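Local coordinates for protein putative phosphosugar isomerase (PDB 3FJ1) that is of unproven function but, as a protein built on two SIS domains, probably binds a phosphosugar or related carbohydrate derivative and may isomerise or transaminate it, at residues L258-G263 against L310-S315; T283-T288 against R295-V300. One frame throughout, in Å; residues are numbered along the deposited sequence.

Contact 1. Residues L258-G263 against L310-S315; sequences LGFAAG and LSLIVS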
ATOM      1  N   LEU A 258      -5.337  17.160   7.563  1.00  9.52           N
ATOM      2  CA  LEU A 258      -5.913  16.596   8.766  1.00  9.49           C
ATOM      3  C   LEU A 258      -4.994  15.509   9.315  1.00  9.46           C
ATOM      4  O   LEU A 258      -4.826  14.455   8.683  1.00 10.76           O
ATOM      5  CB  LEU A 258      -7.266  15.994   8.422  1.00  9.56           C
ATOM      6  CG  LEU A 258      -8.269  15.710   9.536  1.00  9.33           C
ATOM      7  CD1 LEU A 258      -9.522  15.056   8.931  1.00  9.92           C
ATOM      8  CD2 LEU A 258      -7.745  14.941  10.741  1.00  9.77           C
ATOM      9  N   GLY A 259      -4.407  15.751  10.483  1.00  8.74           N
ATOM     10  CA  GLY A 259      -3.531  14.787  11.126  1.00  9.09           C
ATOM     11  C   GLY A 259      -4.261  13.889  12.115  1.00  9.17           C
ATOM     12  O   GLY A 259      -4.766  14.363  13.134  1.00 10.28           O
ATOM     13  N   PHE A 260      -4.313  12.598  11.785  1.00  8.48           N
ATOM     14  CA  PHE A 260      -4.879  11.558  12.639  1.00  8.68           C
ATOM     15  C   PHE A 260      -3.844  11.148  13.678  1.00  9.24           C
ATOM     16  O   PHE A 260      -2.878  10.447  13.362  1.00  9.42           O
ATOM     17  CB  PHE A 260      -5.357  10.360  11.816  1.00  8.20           C
ATOM     18  CG  PHE A 260      -6.633  10.641  11.053  1.00  8.22           C
ATOM     19  CD1 PHE A 260      -7.840  10.516  11.678  1.00  7.89           C
ATOM     20  CD2 PHE A 260      -6.615  11.040   9.723  1.00  7.81           C
ATOM     21  CE1 PHE A 260      -9.021  10.761  10.986  1.00  8.53           C
ATOM     22  CE2 PHE A 260      -7.773  11.273   9.024  1.00  7.80           C
ATOM     23  CZ  PHE A 260      -8.967  11.139   9.633  1.00  8.48           C
ATOM     24  N   ALA A 261      -4.050  11.633  14.904  1.00  9.77           N
ATOM     25  CA  ALA A 261      -3.187  11.295  16.054  1.00 10.35           C
ATOM     26  C   ALA A 261      -3.940  10.488  17.121  1.00 10.67           C
ATOM     27  O   ALA A 261      -4.949  10.951  17.654  1.00  9.82           O
ATOM     28  CB  ALA A 261      -2.613  12.580  16.686  1.00 10.26           C
ATOM     29  N   ALA A 262      -3.471   9.269  17.394  1.00 10.66           N
ATOM     30  CA  ALA A 262      -3.974   8.448  18.470  1.00 10.63           C
ATOM     31  C   ALA A 262      -3.126   8.754  19.702  1.00 10.42           C
ATOM     32  O   ALA A 262      -2.037   9.322  19.583  1.00 11.53           O
ATOM     33  CB  ALA A 262      -3.852   6.939  18.101  1.00  9.86           C
ATOM     34  N   GLY A 263      -3.627   8.389  20.882  1.00 10.60           N
ATOM     35  CA  GLY A 263      -2.872   8.534  22.139  1.00 10.66           C
ATOM     36  C   GLY A 263      -1.907   7.374  22.293  1.00 10.73           C
ATOM     37  O   GLY A 263      -2.075   6.508  23.161  1.00 10.97           O
ATOM     38  N   LEU A 310     -10.287   4.207  15.955  1.00  8.30           N
ATOM     39  CA  LEU A 310     -11.695   4.002  15.650  1.00  9.15           C
ATOM     40  C   LEU A 310     -12.536   5.211  16.074  1.00  8.55           C
ATOM     41  O   LEU A 310     -13.483   5.617  15.373  1.00  8.11           O
ATOM     42  CB  LEU A 310     -12.199   2.714  16.292  1.00 10.12           C
ATOM     43  CG  LEU A 310     -11.731   1.394  15.646  1.00 10.49           C
ATOM     44  CD1 LEU A 310     -12.135   0.278  16.566  1.00 11.67           C
ATOM     45  CD2 LEU A 310     -12.276   1.204  14.213  1.00 11.16           C
ATOM     46  N   SER A 311     -12.190   5.815  17.208  1.00  8.86           N
ATOM     47  CA  SER A 311     -12.899   7.002  17.635  1.00  9.07           C
ATOM     48  C   SER A 311     -12.664   8.148  16.598  1.00  8.82           C
ATOM     49  O   SER A 311     -13.583   8.865  16.185  1.00  8.28           O
ATOM     50  CB  SER A 311     -12.418   7.385  19.045  1.00  8.60           C
ATOM     51  OG  SER A 311     -12.919   8.662  19.407  1.00  9.75           O
ATOM     52  N   LEU A 312     -11.425   8.298  16.152  1.00  8.37           N
ATOM     53  CA  LEU A 312     -11.073   9.359  15.201  1.00  8.45           C
ATOM     54  C   LEU A 312     -11.807   9.224  13.863  1.00  7.96           C
ATOM     55  O   LEU A 312     -12.276  10.196  13.313  1.00  8.01           O
ATOM     56  CB  LEU A 312      -9.560   9.340  14.943  1.00  8.22           C
ATOM     57  CG  LEU A 312      -8.632   9.418  16.149  1.00  8.48           C
ATOM     58  CD1 LEU A 312      -7.172   9.414  15.711  1.00  7.92           C
ATOM     59  CD2 LEU A 312      -8.963  10.693  16.966  1.00  9.14           C
ATOM     60  N   ILE A 313     -11.881   7.999  13.333  1.00  7.75           N
ATOM     61  CA  ILE A 313     -12.558   7.774  12.066  1.00  6.94           C
ATOM     62  C   ILE A 313     -14.061   8.029  12.190  1.00  7.29           C
ATOM     63  O   ILE A 313     -14.663   8.495  11.239  1.00  8.03           O
ATOM     64  CB  ILE A 313     -12.243   6.399  11.436  1.00  7.37           C
ATOM     65  CG1 ILE A 313     -12.534   6.419   9.912  1.00  7.23           C
ATOM     66  CG2 ILE A 313     -12.928   5.218  12.214  1.00  6.27           C
ATOM     67  CD1 ILE A 313     -11.588   7.313   9.040  1.00  7.72           C
ATOM     68  N   VAL A 314     -14.665   7.710  13.332  1.00  7.29           N
ATOM     69  CA  VAL A 314     -16.099   8.003  13.534  1.00  7.53           C
ATOM     70  C   VAL A 314     -16.324   9.538  13.477  1.00  7.29           C
ATOM     71  O   VAL A 314     -17.276  10.024  12.814  1.00  7.47           O
ATOM     72  CB  VAL A 314     -16.673   7.346  14.804  1.00  6.81           C
ATOM     73  CG1 VAL A 314     -18.075   7.899  15.111  1.00  7.36           C
ATOM     74  CG2 VAL A 314     -16.720   5.769  14.643  1.00  5.82           C
ATOM     75  N   SER A 315     -15.462  10.291  14.147  1.00  7.79           N
ATOM     76  CA  SER A 315     -15.556  11.756  14.091  1.00  7.92           C
ATOM     77  C   SER A 315     -15.368  12.259  12.644  1.00  8.66           C
ATOM     78  O   SER A 315     -16.062  13.171  12.184  1.00  8.68           O
ATOM     79  CB  SER A 315     -14.572  12.403  15.045  1.00  8.35           C
ATOM     80  OG  SER A 315     -14.951  12.157  16.410  1.00  8.35           O
TER
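L312, on helix 308-326, turns its CD1 methyl to the chain that leaves strand 257-259 and its CB to the ring of F260. The apolar part of the contact is the pair F260 and L312: CD1 of F260 lies 3.9 Å from CB of L312, which meets the ring at its edge, near the ring plane. The two side chains run past one another in opposite directions. In F260, CG stands anti to the carbonyl carbon (chi1 -74°), which leaves one ring face to L258, two residues back, whose CD2 sits over the ring centre 4.0 Å above the plane. Helix 217-231 adds S220 and A223 to the surroundings of the ring, and I313 packs on that same helix through E222 and A223.

The segments belong to the second SIS domain, a parallel five-stranded sheet of order 2-1-3-4-5 flanked by helices; strand 257-259 is its central member, and the contact joins the C-terminal end of that strand to the later helix.

Methyl-to-backbone contacts make up the rest. CD1 of L312 comes within 3.3 Å of O of A261 and 4.1 Å of N of A262, so a leucine methyl lies against the peptide link between the two alanines. The same O of A261 accepts a hydrogen bond from the guanidinium of R301, while N of A261 is bonded to the hydroxyl of T287. O of F260 is bonded to the hydroxyl of S216, and N of G263 to a carboxylate oxygen of D308, just ahead of L310.

Contact 2. Residues T283-T288 against R295-V300; sequences TVFATT and RVLEHV
Strand 295-296 is the outermost strand, within this chain, on one side of the parallel sheet of the second SIS domain, pairing with strand 284-286 in register F285 with R295 and A286 with V296. Three backbone bonds join them: N of R295 to O of V284 (2.9 Å), N of A286 to O of R295 (2.9 Å) and N of L297 to O of A286 (2.8 Å). T287 then centres an inverse gamma turn.

On the face carrying F285 and R295, the two side chains lie side by side and point the same way. CE2 of F285 touches CD of R295 at 3.6 Å, with ring and guanidinium planes 37° apart. L297 crosses F285 at about a right angle, its CG 3.6 Å from CB of F285.

Beyond the strand, the H299 ring covers the turn, with O of T287 3.5 Å above its plane and over its centre. A chi1 of 61° sets CG between N and the carbonyl carbon, bringing ND1 back to O of L297 in a nearly straight bond (2.8 Å) whose acceptor lies in the ring plane. Replacing H299 by alanine is likely to leave the L297 carbonyl without its imidazole mate and open a gap beside the turn.

In helix 196-204, E197 lies against F285, R295 and L297, and M198 against F285; helix 267-279 covers V284 through A274 and I277, and L312 of helix 308-326 meets T287 and H299.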
ATOM      1  N   THR A 283      -3.024  25.249   6.125  1.00 14.43           N
ATOM      2  CA  THR A 283      -4.168  25.073   6.997  1.00 14.83           C
ATOM      3  C   THR A 283      -4.132  23.638   7.499  1.00 13.80           C
ATOM      4  O   THR A 283      -4.369  22.707   6.734  1.00 13.54           O
ATOM      5  CB  THR A 283      -5.452  25.300   6.231  1.00 15.53           C
ATOM      6  OG1 THR A 283      -5.423  26.638   5.730  1.00 16.55           O
ATOM      7  CG2 THR A 283      -6.643  25.108   7.137  1.00 15.57           C
ATOM      8  N   VAL A 284      -3.780  23.472   8.770  1.00 12.84           N
ATOM      9  CA  VAL A 284      -3.596  22.158   9.361  1.00 12.70           C
ATOM     10  C   VAL A 284      -4.372  21.983  10.664  1.00 12.57           C
ATOM     11  O   VAL A 284      -4.403  22.888  11.519  1.00 13.06           O
ATOM     12  CB  VAL A 284      -2.094  21.902   9.641  1.00 13.00           C
ATOM     13  CG1 VAL A 284      -1.879  20.424  10.056  1.00 12.23           C
ATOM     14  CG2 VAL A 284      -1.258  22.278   8.434  1.00 13.27           C
ATOM     15  N   PHE A 285      -5.011  20.820  10.786  1.00 12.11           N
ATOM     16  CA  PHE A 285      -5.793  20.414  11.950  1.00 12.39           C
ATOM     17  C   PHE A 285      -5.251  19.066  12.420  1.00 12.24           C
ATOM     18  O   PHE A 285      -4.769  18.265  11.605  1.00 12.49           O
ATOM     19  CB  PHE A 285      -7.260  20.251  11.560  1.00 13.33           C
ATOM     20  CG  PHE A 285      -7.902  21.485  10.951  1.00 13.48           C
ATOM     21  CD1 PHE A 285      -7.804  21.758   9.578  1.00 14.02           C
ATOM     22  CD2 PHE A 285      -8.632  22.349  11.749  1.00 13.58           C
ATOM     23  CE1 PHE A 285      -8.412  22.879   9.040  1.00 13.99           C
ATOM     24  CE2 PHE A 285      -9.233  23.455  11.215  1.00 14.39           C
ATOM     25  CZ  PHE A 285      -9.126  23.714   9.849  1.00 14.16           C
ATOM     26  N   ALA A 286      -5.311  18.785  13.718  1.00 11.25           N
ATOM     27  CA  ALA A 286      -4.833  17.472  14.201  1.00 11.41           C
ATOM     28  C   ALA A 286      -5.604  17.040  15.422  1.00 10.71           C
ATOM     29  O   ALA A 286      -5.989  17.888  16.213  1.00 10.50           O
ATOM     30  CB  ALA A 286      -3.337  17.490  14.463  1.00 11.20           C
ATOM     31  N   THR A 287      -5.812  15.729  15.586  1.00 10.31           N
ATOM     32  CA  THR A 287      -6.633  15.157  16.682  1.00  9.98           C
ATOM     33  C   THR A 287      -5.787  14.926  17.941  1.00 10.41           C
ATOM     34  O   THR A 287      -5.711  13.818  18.446  1.00  9.75           O
ATOM     35  CB  THR A 287      -7.306  13.819  16.275  1.00  9.27           C
ATOM     36  OG1 THR A 287      -6.291  12.834  16.026  1.00  8.81           O
ATOM     37  CG2 THR A 287      -8.175  13.951  14.961  1.00  9.70           C
ATOM     38  N   THR A 288      -5.176  15.986  18.435  1.00 10.94           N
ATOM     39  CA  THR A 288      -4.318  15.916  19.598  1.00 11.90           C
ATOM     40  C   THR A 288      -4.123  17.310  20.182  1.00 12.57           C
ATOM     41  O   THR A 288      -4.024  18.304  19.457  1.00 12.02           O
ATOM     42  CB  THR A 288      -2.944  15.304  19.268  1.00 11.36           C
ATOM     43  OG1 THR A 288      -2.049  15.523  20.364  1.00 11.40           O
ATOM     44  CG2 THR A 288      -2.348  15.903  17.995  1.00 12.00           C
ATOM     45  N   ARG A 295      -4.235  23.527  14.340  1.00 15.19           N
ATOM     46  CA  ARG A 295      -5.447  23.651  15.136  1.00 16.97           C
ATOM     47  C   ARG A 295      -5.792  22.318  15.783  1.00 15.07           C
ATOM     48  O   ARG A 295      -5.630  21.279  15.132  1.00 13.63           O
ATOM     49  CB  ARG A 295      -6.608  24.152  14.259  1.00 18.28           C
ATOM     50  CG  ARG A 295      -6.339  25.537  13.670  1.00 20.12           C
ATOM     51  CD  ARG A 295      -7.531  26.105  12.903  1.00 21.62           C
ATOM     52  NE  ARG A 295      -8.710  26.375  13.739  1.00 23.55           N
ATOM     53  CZ  ARG A 295      -9.865  26.866  13.272  1.00 24.40           C
ATOM     54  NH1 ARG A 295     -10.001  27.138  11.969  1.00 25.26           N
ATOM     55  NH2 ARG A 295     -10.889  27.085  14.103  1.00 24.58           N
ATOM     56  N   VAL A 296      -6.231  22.339  17.052  1.00 13.79           N
ATOM     57  CA  VAL A 296      -6.638  21.103  17.743  1.00 14.00           C
ATOM     58  C   VAL A 296      -8.043  20.723  17.329  1.00 13.85           C
ATOM     59  O   VAL A 296      -8.961  21.554  17.387  1.00 14.95           O
ATOM     60  CB  VAL A 296      -6.592  21.237  19.285  1.00 13.32           C
ATOM     61  CG1 VAL A 296      -7.136  19.984  19.938  1.00 12.65           C
ATOM     62  CG2 VAL A 296      -5.159  21.575  19.735  1.00 13.24           C
ATOM     63  N   LEU A 297      -8.217  19.481  16.868  1.00 13.48           N
ATOM     64  CA  LEU A 297      -9.541  18.985  16.542  1.00 13.48           C
ATOM     65  C   LEU A 297     -10.112  18.259  17.739  1.00 13.48           C
ATOM     66  O   LEU A 297      -9.421  17.456  18.389  1.00 12.77           O
ATOM     67  CB  LEU A 297      -9.528  18.001  15.376  1.00 13.94           C
ATOM     68  CG  LEU A 297      -9.263  18.538  13.979  1.00 14.36           C
ATOM     69  CD1 LEU A 297      -8.900  17.353  13.045  1.00 14.30           C
ATOM     70  CD2 LEU A 297     -10.439  19.347  13.458  1.00 13.26           C
ATOM     71  N   GLU A 298     -11.383  18.510  17.988  1.00 12.96           N
ATOM     72  CA  GLU A 298     -12.121  17.842  19.050  1.00 14.04           C
ATOM     73  C   GLU A 298     -12.042  16.332  18.846  1.00 13.32           C
ATOM     74  O   GLU A 298     -12.255  15.870  17.738  1.00 12.07           O
ATOM     75  CB  GLU A 298     -13.567  18.275  18.972  1.00 15.51           C
ATOM     76  CG  GLU A 298     -14.282  18.073  20.238  1.00 17.31           C
ATOM     77  CD  GLU A 298     -15.670  18.674  20.242  1.00 18.31           C
ATOM     78  OE1 GLU A 298     -15.995  19.559  19.420  1.00 18.90           O
ATOM     79  OE2 GLU A 298     -16.433  18.226  21.106  1.00 20.11           O
ATOM     80  N   HIS A 299     -11.700  15.580  19.898  1.00 12.64           N
ATOM     81  CA  HIS A 299     -11.620  14.121  19.802  1.00 12.72           C
ATOM     82  C   HIS A 299     -11.844  13.388  21.123  1.00 12.23           C
ATOM     83  O   HIS A 299     -11.703  13.959  22.218  1.00 12.58           O
ATOM     84  CB  HIS A 299     -10.253  13.691  19.225  1.00 11.99           C
ATOM     85  CG  HIS A 299      -9.097  14.120  20.069  1.00 12.10           C
ATOM     86  ND1 HIS A 299      -8.629  15.421  20.084  1.00 12.63           N
ATOM     87  CD2 HIS A 299      -8.371  13.446  20.983  1.00 12.73           C
ATOM     88  CE1 HIS A 299      -7.643  15.513  20.957  1.00 13.64           C
ATOM     89  NE2 HIS A 299      -7.456  14.325  21.510  1.00 12.73           N
ATOM     90  N   VAL A 300     -12.145  12.096  21.002  1.00 11.75           N
ATOM     91  CA  VAL A 300     -12.403  11.267  22.166  1.00 11.72           C
ATOM     92  C   VAL A 300     -11.399  10.114  22.263  1.00 11.94           C
ATOM     93  O   VAL A 300     -11.297   9.291  21.345  1.00 12.14           O
ATOM     94  CB  VAL A 300     -13.842  10.708  22.142  1.00 11.08           C
ATOM     95  CG1 VAL A 300     -14.134  10.003  23.462  1.00 10.39           C
ATOM     96  CG2 VAL A 300     -14.889  11.818  21.841  1.00 10.86           C
TER

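The centres of contacts 1 and 2 lie about 9 Å apart on one side of the chain's centre, within the second SIS domain. Along the chain the order is 258-263, 283-288, 295-300, 310-315, so both segments of contact 2 fall between those of contact 1. Strands 257-259 and 284-286 are sheet neighbours, joined by N of G259 to O of F285 at 2.8 Å, a probable hydrogen bond. A second probable bond, OG of S311 to O of V300 at 2.6 Å, ties the helix to the segment that follows the edge strand. After strand 295-296 the chain runs on to helix 308-326, which passes over the C-terminal ends of the strands, so that L312 meets residues of both contacts.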